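Local coordinates for protein tyrosyl-tRNA synthetase (Pyrococcus horikoshii, PDB 2CYC) that probably catalyses the ATP-dependent attachment of tyrosine to tRNA(Tyr), working as a homodimeric class I aminoacyl-tRNA synthetase, at residues I3-I7 / L24-E29; F177-T182 / L204-I209; A197-K203 / K215-A220. All coordinates share one frame. Numbering follows the deposited sequence.

Contact 1: I3-I7 / L24-E29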
loop_
_atom_site.group_PDB
_atom_site.type_symbol
_atom_site.label_atom_id
_atom_site.label_comp_id
_atom_site.label_asym_id
_atom_site.label_seq_id
_atom_site.Cartn_x
_atom_site.Cartn_y
_atom_site.Cartn_z
ATOM N N ILE A 3 -12.833 10.519 37.707
ATOM C CA ILE A 3 -12.999 10.484 36.262
ATOM C C ILE A 3 -13.262 11.874 35.657
ATOM O O ILE A 3 -12.865 12.149 34.522
ATOM C CB ILE A 3 -14.133 9.508 35.876
ATOM C CG1 ILE A 3 -14.141 9.288 34.361
ATOM C CG2 ILE A 3 -15.476 10.038 36.376
ATOM C CD1 ILE A 3 -14.995 8.117 33.937
ATOM N N GLU A 4 -13.913 12.751 36.421
ATOM C CA GLU A 4 -14.214 14.100 35.944
ATOM C C GLU A 4 -12.925 14.896 35.728
ATOM O O GLU A 4 -12.771 15.615 34.742
ATOM C CB GLU A 4 -15.118 14.815 36.948
ATOM C CG GLU A 4 -15.498 16.225 36.548
ATOM C CD GLU A 4 -16.565 16.827 37.464
ATOM O OE1 GLU A 4 -16.931 17.995 37.250
ATOM O OE2 GLU A 4 -17.037 16.135 38.393
ATOM N N GLU A 5 -11.998 14.755 36.662
ATOM C CA GLU A 5 -10.716 15.427 36.577
ATOM C C GLU A 5 -9.874 14.835 35.439
ATOM O O GLU A 5 -9.125 15.556 34.768
ATOM C CB GLU A 5 -9.990 15.290 37.913
ATOM C CG GLU A 5 -8.615 15.905 37.947
ATOM C CD GLU A 5 -8.043 15.944 39.361
ATOM O OE1 GLU A 5 -6.849 16.288 39.513
ATOM O OE2 GLU A 5 -8.795 15.635 40.317
ATOM N N ARG A 6 -10.002 13.528 35.212
ATOM C CA ARG A 6 -9.248 12.871 34.131
ATOM C C ARG A 6 -9.744 13.375 32.774
ATOM O O ARG A 6 -8.953 13.684 31.884
ATOM C CB ARG A 6 -9.416 11.346 34.196
ATOM C CG ARG A 6 -8.849 10.743 35.472
ATOM C CD ARG A 6 -7.826 9.656 35.155
ATOM N NE ARG A 6 -8.498 8.392 34.972
ATOM C CZ ARG A 6 -7.934 7.267 34.554
ATOM N NH1 ARG A 6 -6.641 7.199 34.244
ATOM N NH2 ARG A 6 -8.681 6.185 34.472
ATOM N N ILE A 7 -11.064 13.441 32.628
ATOM C CA ILE A 7 -11.672 13.926 31.400
ATOM C C ILE A 7 -11.245 15.359 31.133
ATOM O O ILE A 7 -10.875 15.698 30.011
ATOM C CB ILE A 7 -13.211 13.857 31.484
ATOM C CG1 ILE A 7 -13.647 12.387 31.408
ATOM C CG2 ILE A 7 -13.841 14.708 30.374
ATOM C CD1 ILE A 7 -15.150 12.154 31.583
ATOM N N LEU A 24 -14.442 8.328 25.458
ATOM C CA LEU A 24 -13.332 8.559 26.376
ATOM C C LEU A 24 -13.747 8.163 27.788
ATOM O O LEU A 24 -13.017 7.465 28.496
ATOM C CB LEU A 24 -12.928 10.041 26.354
ATOM C CG LEU A 24 -11.904 10.500 27.400
ATOM C CD1 LEU A 24 -10.529 9.886 27.108
ATOM C CD2 LEU A 24 -11.828 12.026 27.387
ATOM N N ARG A 25 -14.923 8.630 28.198
ATOM C CA ARG A 25 -15.447 8.334 29.522
ATOM C C ARG A 25 -15.643 6.826 29.657
ATOM O O ARG A 25 -15.329 6.235 30.686
ATOM C CB ARG A 25 -16.773 9.072 29.731
ATOM C CG ARG A 25 -17.496 8.729 31.033
ATOM C CD ARG A 25 -18.708 9.626 31.189
ATOM N NE ARG A 25 -19.616 9.182 32.236
ATOM C CZ ARG A 25 -20.759 9.797 32.519
ATOM N NH1 ARG A 25 -21.538 9.335 33.482
ATOM N NH2 ARG A 25 -21.120 10.877 31.832
ATOM N N HIS A 26 -16.164 6.217 28.602
ATOM C CA HIS A 26 -16.375 4.782 28.569
ATOM C C HIS A 26 -15.036 4.076 28.817
ATOM O O HIS A 26 -14.948 3.171 29.650
ATOM C CB HIS A 26 -16.945 4.387 27.203
ATOM C CG HIS A 26 -17.111 2.911 27.013
ATOM N ND1 HIS A 26 -17.898 2.137 27.839
ATOM C CD2 HIS A 26 -16.604 2.073 26.079
ATOM C CE1 HIS A 26 -17.871 0.885 27.420
ATOM N NE2 HIS A 26 -17.094 0.818 26.352
ATOM N N LEU A 27 -13.992 4.492 28.099
ATOM C CA LEU A 27 -12.681 3.874 28.283
ATOM C C LEU A 27 -12.185 4.015 29.721
ATOM O O LEU A 27 -11.622 3.075 30.274
ATOM C CB LEU A 27 -11.646 4.476 27.327
ATOM C CG LEU A 27 -11.878 4.283 25.826
ATOM C CD1 LEU A 27 -10.587 4.603 25.079
ATOM C CD2 LEU A 27 -12.308 2.854 25.540
ATOM N N PHE A 28 -12.373 5.191 30.318
ATOM C CA PHE A 28 -11.947 5.407 31.698
ATOM C C PHE A 28 -12.712 4.480 32.637
ATOM O O PHE A 28 -12.116 3.807 33.480
ATOM C CB PHE A 28 -12.183 6.864 32.124
ATOM C CG PHE A 28 -11.103 7.825 31.669
ATOM C CD1 PHE A 28 -11.426 9.140 31.326
ATOM C CD2 PHE A 28 -9.770 7.427 31.609
ATOM C CE1 PHE A 28 -10.435 10.048 30.927
ATOM C CE2 PHE A 28 -8.766 8.328 31.214
ATOM C CZ PHE A 28 -9.104 9.642 30.873
ATOM N N GLU A 29 -14.033 4.434 32.470
ATOM C CA GLU A 29 -14.891 3.612 33.317
ATOM C C GLU A 29 -14.653 2.111 33.261
ATOM O O GLU A 29 -14.651 1.450 34.301
ATOM C CB GLU A 29 -16.365 3.901 33.015
ATOM C CG GLU A 29 -16.838 5.245 33.555
ATOM C CD GLU A 29 -18.323 5.495 33.325
ATOM O OE1 GLU A 29 -18.805 6.607 33.664
ATOM O OE2 GLU A 29 -19.006 4.583 32.809
HETATM O O HOH W 1 -8.819 3.780 33.788
#
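Two N-terminal helices, 3-11 and 21-30, pack here as a helix pair joined through strand 15-19. The helices run in roughly opposite directions, but their short segments cross steeply, at 133°. The segment axes come no nearer than 10.5 Å, and side chains fill the space between them. Phe28 is the main bump. Its CA-to-CB bond points toward segment 3-7, and its ring enters a hollow walled by Ile3, Arg6 and Ile7. CB of Arg6 covers one face of the ring in a CH-pi contact, 4.0 Å from the Phe28 ring centroid. Ile7 also packs on the ring, with CG1 of Ile7 3.9 Å from CD1 of Phe28.

A second bump goes the other way. CD1 of Ile3 drops into a shallow dip formed by Arg25, Phe28 and Glu29, 3.6 Å from CB of Phe28 and 3.4 Å from CG of Glu29. The outer edge of this dip is polar: NE of Arg25 forms a salt bridge with OE1 of Glu29 at 3.1 Å. CD1 of Ile7 rests on CB of Arg25 at 3.9 Å. Deeper in, Leu24 and Leu27 lean on Val219 of strand 214-223, so helix 21-30 links the outer helix to the sheet.

The contact is structural packing away from the tyrosine site. CD2 of Phe28 lies over one face of the Arg6 guanidinium, 3.3 Å from NH2 of Arg6. NH1 of Arg6 hydrogen-bonds to O of Ala64, and NH2 of Arg6 donates to a water at 2.5 Å, which in turn makes a weak 3.3 Å bond to O of Phe28.

Contact 2: F177-T182 / L204-I209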
loop_
_atom_site.group_PDB
_atom_site.type_symbol
_atom_site.label_atom_id
_atom_site.label_comp_id
_atom_site.label_asym_id
_atom_site.label_seq_id
_atom_site.Cartn_x
_atom_site.Cartn_y
_atom_site.Cartn_z
ATOM N N PHE A 177 -3.439 1.031 15.429
ATOM C CA PHE A 177 -3.845 -0.289 15.884
ATOM C C PHE A 177 -2.707 -1.221 16.238
ATOM O O PHE A 177 -2.811 -1.981 17.194
ATOM C CB PHE A 177 -4.783 -0.904 14.849
ATOM C CG PHE A 177 -6.072 -0.153 14.730
ATOM C CD1 PHE A 177 -7.053 -0.276 15.719
ATOM C CD2 PHE A 177 -6.265 0.764 13.704
ATOM C CE1 PHE A 177 -8.205 0.515 15.691
ATOM C CE2 PHE A 177 -7.416 1.565 13.665
ATOM C CZ PHE A 177 -8.386 1.440 14.664
ATOM N N TYR A 178 -1.604 -1.138 15.500
ATOM C CA TYR A 178 -0.471 -2.002 15.780
ATOM C C TYR A 178 0.137 -1.742 17.160
ATOM O O TYR A 178 0.594 -2.670 17.821
ATOM C CB TYR A 178 0.613 -1.831 14.724
ATOM C CG TYR A 178 1.648 -2.923 14.793
ATOM C CD1 TYR A 178 1.388 -4.184 14.253
ATOM C CD2 TYR A 178 2.877 -2.707 15.412
ATOM C CE1 TYR A 178 2.331 -5.199 14.322
ATOM C CE2 TYR A 178 3.824 -3.711 15.489
ATOM C CZ TYR A 178 3.545 -4.952 14.936
ATOM O OH TYR A 178 4.493 -5.937 14.970
ATOM N N GLN A 179 0.150 -0.483 17.591
ATOM C CA GLN A 179 0.706 -0.132 18.898
ATOM C C GLN A 179 -0.356 -0.166 20.010
ATOM O O GLN A 179 -0.062 0.176 21.155
ATOM C CB GLN A 179 1.338 1.268 18.844
ATOM C CG GLN A 179 2.368 1.455 17.724
ATOM C CD GLN A 179 2.924 2.868 17.667
ATOM O OE1 GLN A 179 3.893 3.209 18.361
ATOM N NE2 GLN A 179 2.303 3.706 16.845
ATOM N N GLY A 180 -1.577 -0.572 19.667
ATOM C CA GLY A 180 -2.661 -0.631 20.640
ATOM C C GLY A 180 -3.061 0.739 21.167
ATOM O O GLY A 180 -3.475 0.875 22.318
ATOM N N VAL A 181 -2.958 1.763 20.323
ATOM C CA VAL A 181 -3.289 3.124 20.739
ATOM C C VAL A 181 -4.785 3.377 20.990
ATOM O O VAL A 181 -5.614 3.170 20.104
ATOM C CB VAL A 181 -2.753 4.144 19.695
ATOM C CG1 VAL A 181 -3.164 5.552 20.068
ATOM C CG2 VAL A 181 -1.231 4.045 19.617
ATOM N N THR A 182 -5.127 3.810 22.207
ATOM C CA THR A 182 -6.522 4.104 22.555
ATOM C C THR A 182 -6.727 5.616 22.671
ATOM O O THR A 182 -7.857 6.100 22.695
ATOM C CB THR A 182 -6.950 3.419 23.892
ATOM O OG1 THR A 182 -5.982 3.702 24.911
ATOM C CG2 THR A 182 -7.079 1.906 23.712
ATOM N N LEU A 204 -11.389 -4.704 12.192
ATOM C CA LEU A 204 -10.026 -5.249 12.124
ATOM C C LEU A 204 -9.882 -6.676 12.637
ATOM O O LEU A 204 -10.428 -7.039 13.684
ATOM C CB LEU A 204 -9.071 -4.329 12.882
ATOM C CG LEU A 204 -8.360 -3.287 12.020
ATOM C CD1 LEU A 204 -9.300 -2.670 11.002
ATOM C CD2 LEU A 204 -7.757 -2.247 12.915
ATOM N N ARG A 205 -9.122 -7.480 11.903
ATOM C CA ARG A 205 -8.929 -8.871 12.279
ATOM C C ARG A 205 -7.631 -9.164 13.020
ATOM O O ARG A 205 -7.614 -9.988 13.925
ATOM C CB ARG A 205 -8.992 -9.776 11.045
ATOM C CG ARG A 205 -9.202 -11.236 11.407
ATOM C CD ARG A 205 -8.800 -12.182 10.281
ATOM N NE ARG A 205 -9.502 -13.460 10.365
ATOM C CZ ARG A 205 -10.804 -13.613 10.125
ATOM N NH1 ARG A 205 -11.546 -12.565 9.784
ATOM N NH2 ARG A 205 -11.366 -14.811 10.221
ATOM N N TYR A 206 -6.541 -8.501 12.651
ATOM C CA TYR A 206 -5.265 -8.793 13.297
ATOM C C TYR A 206 -4.873 -7.874 14.438
ATOM O O TYR A 206 -4.281 -8.324 15.426
ATOM C CB TYR A 206 -4.159 -8.837 12.243
ATOM C CG TYR A 206 -4.496 -9.795 11.125
ATOM C CD1 TYR A 206 -5.092 -9.342 9.955
ATOM C CD2 TYR A 206 -4.277 -11.170 11.269
ATOM C CE1 TYR A 206 -5.467 -10.223 8.947
ATOM C CE2 TYR A 206 -4.653 -12.069 10.264
ATOM C CZ TYR A 206 -5.248 -11.586 9.109
ATOM O OH TYR A 206 -5.620 -12.459 8.116
ATOM N N HIS A 207 -5.188 -6.590 14.320
ATOM C CA HIS A 207 -4.854 -5.690 15.408
ATOM C C HIS A 207 -5.986 -4.840 15.967
ATOM O O HIS A 207 -5.848 -3.634 16.148
ATOM C CB HIS A 207 -3.650 -4.818 15.039
ATOM C CG HIS A 207 -2.371 -5.592 14.968
ATOM N ND1 HIS A 207 -1.948 -6.225 13.819
ATOM C CD2 HIS A 207 -1.479 -5.924 15.932
ATOM C CE1 HIS A 207 -0.849 -6.916 14.078
ATOM N NE2 HIS A 207 -0.546 -6.750 15.354
ATOM N N PRO A 208 -7.141 -5.464 16.228
ATOM C CA PRO A 208 -8.217 -4.645 16.792
ATOM C C PRO A 208 -7.787 -4.381 18.240
ATOM O O PRO A 208 -6.834 -4.981 18.721
ATOM C CB PRO A 208 -9.436 -5.567 16.720
ATOM C CG PRO A 208 -8.825 -6.953 16.869
ATOM C CD PRO A 208 -7.592 -6.846 15.969
ATOM N N ILE A 209 -8.463 -3.471 18.921
ATOM C CA ILE A 209 -8.144 -3.187 20.311
ATOM C C ILE A 209 -9.209 -3.947 21.099
ATOM O O ILE A 209 -10.383 -3.574 21.090
ATOM C CB ILE A 209 -8.226 -1.673 20.595
ATOM C CG1 ILE A 209 -7.207 -0.941 19.707
ATOM C CG2 ILE A 209 -7.972 -1.404 22.078
ATOM C CD1 ILE A 209 -7.201 0.558 19.848
HETATM O O HOH W 2 -4.403 -3.474 18.979
#
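Helix 164-178 ends here in a Schellman motif, within the nucleotide-binding (Rossmann-type) fold of a class I synthetase. The loop leading to strand 209-211 packs against this helix end.

Phe177 comes first and points toward the loop. CD2 of Leu204 sits over one face of its ring, 3.4 Å from the Phe177 ring centroid, a close CH-pi contact. CB of Phe177 lies 3.2 Å from O of His207, and its CD1 lies 4.0 Å from CG1 of Ile209. Leu204 and Ile209 pack on the ring from this side, while Ala201 and Pro218 touch it too.

Tyr178 is next. Its ring meets His207 obliquely, with centroids 4.7 Å apart and planes at 49°. Each has an outside polar partner in the region of helix 128-138: OH of Tyr178 bonds to Asp129, and ND1 of His207 bonds to Thr133.

Gln179 turns away from the loop. Gly180 then leaves the helix with positive phi, a conformation that favours glycine. N of Gly180 hydrogen-bonds back to O of Phe177 at 3.1 Å.

The chain now heads for strand 183-187. CB of Val181 points away from the loop, and its side chain packs on Tyr37, a tyrosine-binding residue. The contact therefore backs onto the wall of the substrate pocket. O of Val181 faces Ile209 instead, 3.1 Å from its CD1. Thr182 closes the segment, with its CG2 3.8 Å from CG2 of Ile209.

A water lies between the two backbones, 2.8 Å from O of Phe177 and 2.9 Å from O of Pro208.

Contact 3: A197-K203 / K215-A220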
loop_
_atom_site.group_PDB
_atom_site.type_symbol
_atom_site.label_atom_id
_atom_site.label_comp_id
_atom_site.label_asym_id
_atom_site.label_seq_id
_atom_site.Cartn_x
_atom_site.Cartn_y
_atom_site.Cartn_z
ATOM N N ALA A 197 -9.765 5.666 11.297
ATOM C CA ALA A 197 -9.388 4.717 12.335
ATOM C C ALA A 197 -10.616 4.313 13.161
ATOM O O ALA A 197 -10.824 3.141 13.453
ATOM C CB ALA A 197 -8.330 5.334 13.240
ATOM N N ILE A 198 -11.427 5.293 13.535
ATOM C CA ILE A 198 -12.610 5.017 14.325
ATOM C C ILE A 198 -13.619 4.192 13.534
ATOM O O ILE A 198 -14.232 3.280 14.085
ATOM C CB ILE A 198 -13.230 6.335 14.833
ATOM C CG1 ILE A 198 -12.310 6.931 15.903
ATOM C CG2 ILE A 198 -14.610 6.097 15.403
ATOM C CD1 ILE A 198 -12.628 8.381 16.274
ATOM N N GLU A 199 -13.771 4.493 12.245
ATOM C CA GLU A 199 -14.685 3.747 11.369
ATOM C C GLU A 199 -14.311 2.263 11.177
ATOM O O GLU A 199 -15.187 1.398 11.153
ATOM C CB GLU A 199 -14.746 4.398 9.981
ATOM C CG GLU A 199 -15.778 5.508 9.827
ATOM C CD GLU A 199 -15.628 6.261 8.511
ATOM O OE1 GLU A 199 -15.296 5.621 7.487
ATOM O OE2 GLU A 199 -15.854 7.493 8.499
ATOM N N VAL A 200 -13.020 1.963 11.037
ATOM C CA VAL A 200 -12.601 0.579 10.816
ATOM C C VAL A 200 -12.214 -0.210 12.067
ATOM O O VAL A 200 -11.996 -1.421 11.985
ATOM C CB VAL A 200 -11.389 0.507 9.844
ATOM C CG1 VAL A 200 -11.701 1.274 8.543
ATOM C CG2 VAL A 200 -10.130 1.076 10.532
ATOM N N ALA A 201 -12.129 0.464 13.213
ATOM C CA ALA A 201 -11.694 -0.193 14.454
ATOM C C ALA A 201 -12.277 -1.570 14.753
ATOM O O ALA A 201 -11.543 -2.518 15.044
ATOM C CB ALA A 201 -11.946 0.726 15.651
ATOM N N GLN A 202 -13.598 -1.676 14.700
ATOM C CA GLN A 202 -14.252 -2.925 15.022
ATOM C C GLN A 202 -14.302 -3.943 13.896
ATOM O O GLN A 202 -14.798 -5.051 14.082
ATOM C CB GLN A 202 -15.649 -2.625 15.559
ATOM C CG GLN A 202 -15.590 -1.799 16.844
ATOM C CD GLN A 202 -16.954 -1.523 17.449
ATOM O OE1 GLN A 202 -17.119 -1.569 18.664
ATOM N NE2 GLN A 202 -17.931 -1.223 16.609
ATOM N N LYS A 203 -13.766 -3.578 12.735
ATOM C CA LYS A 203 -13.742 -4.491 11.596
ATOM C C LYS A 203 -12.386 -5.177 11.445
ATOM O O LYS A 203 -12.247 -6.110 10.653
ATOM C CB LYS A 203 -14.039 -3.734 10.306
ATOM C CG LYS A 203 -15.308 -2.908 10.353
ATOM C CD LYS A 203 -15.535 -2.209 9.024
ATOM C CE LYS A 203 -16.743 -1.291 9.085
ATOM N NZ LYS A 203 -17.004 -0.678 7.758
ATOM N N LYS A 215 -14.305 -5.144 21.064
ATOM C CA LYS A 215 -13.427 -4.409 20.168
ATOM C C LYS A 215 -13.710 -2.938 20.427
ATOM O O LYS A 215 -14.847 -2.484 20.313
ATOM C CB LYS A 215 -13.716 -4.755 18.705
ATOM C CG LYS A 215 -13.145 -6.102 18.279
ATOM C CD LYS A 215 -13.363 -6.358 16.788
ATOM C CE LYS A 215 -12.791 -7.707 16.374
ATOM N NZ LYS A 215 -12.916 -7.924 14.905
ATOM N N LEU A 216 -12.668 -2.201 20.783
ATOM C CA LEU A 216 -12.806 -0.791 21.093
ATOM C C LEU A 216 -12.454 0.128 19.938
ATOM O O LEU A 216 -11.791 -0.270 18.986
ATOM C CB LEU A 216 -11.909 -0.425 22.274
ATOM C CG LEU A 216 -12.025 -1.225 23.567
ATOM C CD1 LEU A 216 -10.994 -0.684 24.560
ATOM C CD2 LEU A 216 -13.448 -1.122 24.130
ATOM N N LYS A 217 -12.914 1.368 20.050
ATOM C CA LYS A 217 -12.622 2.402 19.078
ATOM C C LYS A 217 -11.673 3.347 19.801
ATOM O O LYS A 217 -11.921 3.735 20.940
ATOM C CB LYS A 217 -13.890 3.164 18.681
ATOM C CG LYS A 217 -14.860 2.337 17.854
ATOM C CD LYS A 217 -16.105 3.120 17.478
ATOM C CE LYS A 217 -17.074 2.227 16.703
ATOM N NZ LYS A 217 -18.294 2.941 16.231
ATOM N N PRO A 218 -10.557 3.705 19.165
ATOM C CA PRO A 218 -9.662 4.618 19.871
ATOM C C PRO A 218 -10.320 5.990 19.960
ATOM O O PRO A 218 -11.187 6.323 19.149
ATOM C CB PRO A 218 -8.422 4.646 18.978
ATOM C CG PRO A 218 -9.012 4.442 17.596
ATOM C CD PRO A 218 -10.014 3.334 17.848
ATOM N N VAL A 219 -9.906 6.766 20.952
ATOM C CA VAL A 219 -10.395 8.120 21.155
ATOM C C VAL A 219 -9.400 9.049 20.456
ATOM O O VAL A 219 -8.191 8.932 20.656
ATOM C CB VAL A 219 -10.433 8.474 22.662
ATOM C CG1 VAL A 219 -10.711 9.954 22.848
ATOM C CG2 VAL A 219 -11.503 7.645 23.364
ATOM N N ALA A 220 -9.907 9.958 19.633
ATOM C CA ALA A 220 -9.057 10.913 18.929
ATOM C C ALA A 220 -9.055 12.231 19.698
ATOM O O ALA A 220 -10.116 12.734 20.076
ATOM C CB ALA A 220 -9.584 11.141 17.508
HETATM O O HOH W 3 -10.578 -2.307 17.519
#
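Gln202, Ile198 and Lys217 lose the most surface in this contact, with Lys215 almost level with Lys217. Ile198 makes the apolar part. It lies on the last turns of helix 191-200, with its CG1 3.5 Å from O of Pro218 and its CD1 4.3 Å from CB of Ala220. Lys217 lies along the helix end, extended beyond CB. CD of Lys217 packs on CG2 of Ile198 at 3.9 Å, so part of its aliphatic chain lies against the isoleucine. Gln202 sits at the exposed end. Its aliphatic part packs against Lys215, with CG of Gln202 4.0 Å from CB of Lys215.

Ala201 fills the middle. A small residue lets the backbones come close: the CA atoms of Ala201 and Lys217 are 5.4 Å apart, and CB of Ala201 is 3.9 Å from CD of Pro218. A water bridges the two segments, donating to O of Ala201 at 2.7 Å and to O of Leu216 at 2.8 Å.

The contact sets a helix of the Rossmann-type fold against a broken strand of its sheet. Phe177 of helix 164-178 packs on Ala197, Ala201 and Pro218. Val219 and Leu216 pack on helix 21-30. Strand 214-223 itself runs parallel to strand 183-187 and antiparallel to strand 15-19.

Overall arrangement
Contacts 2 and 3 are neighbours, with centres about 8 Å apart, and their segments alternate along the chain. Phe177 of contact 2 also packs on Ala197, Ala201 and Pro218 of contact 3, and probable backbone hydrogen bonds join Ile209 to Leu216 and Thr182 to Val219. Contact 2 is the buried one and backs onto the tyrosine pocket. Contact 3 is apolar inside, with lysines and a glutamine at its edge. Contact 1 is only partly buried, with exposed charged residues at its edge. It joins two helices by a phenylalanine under an arginine. Leu24 and Leu27 tie it to contact 3 through Val219 and Leu216, and Leu27 also packs on Thr182 of contact 2.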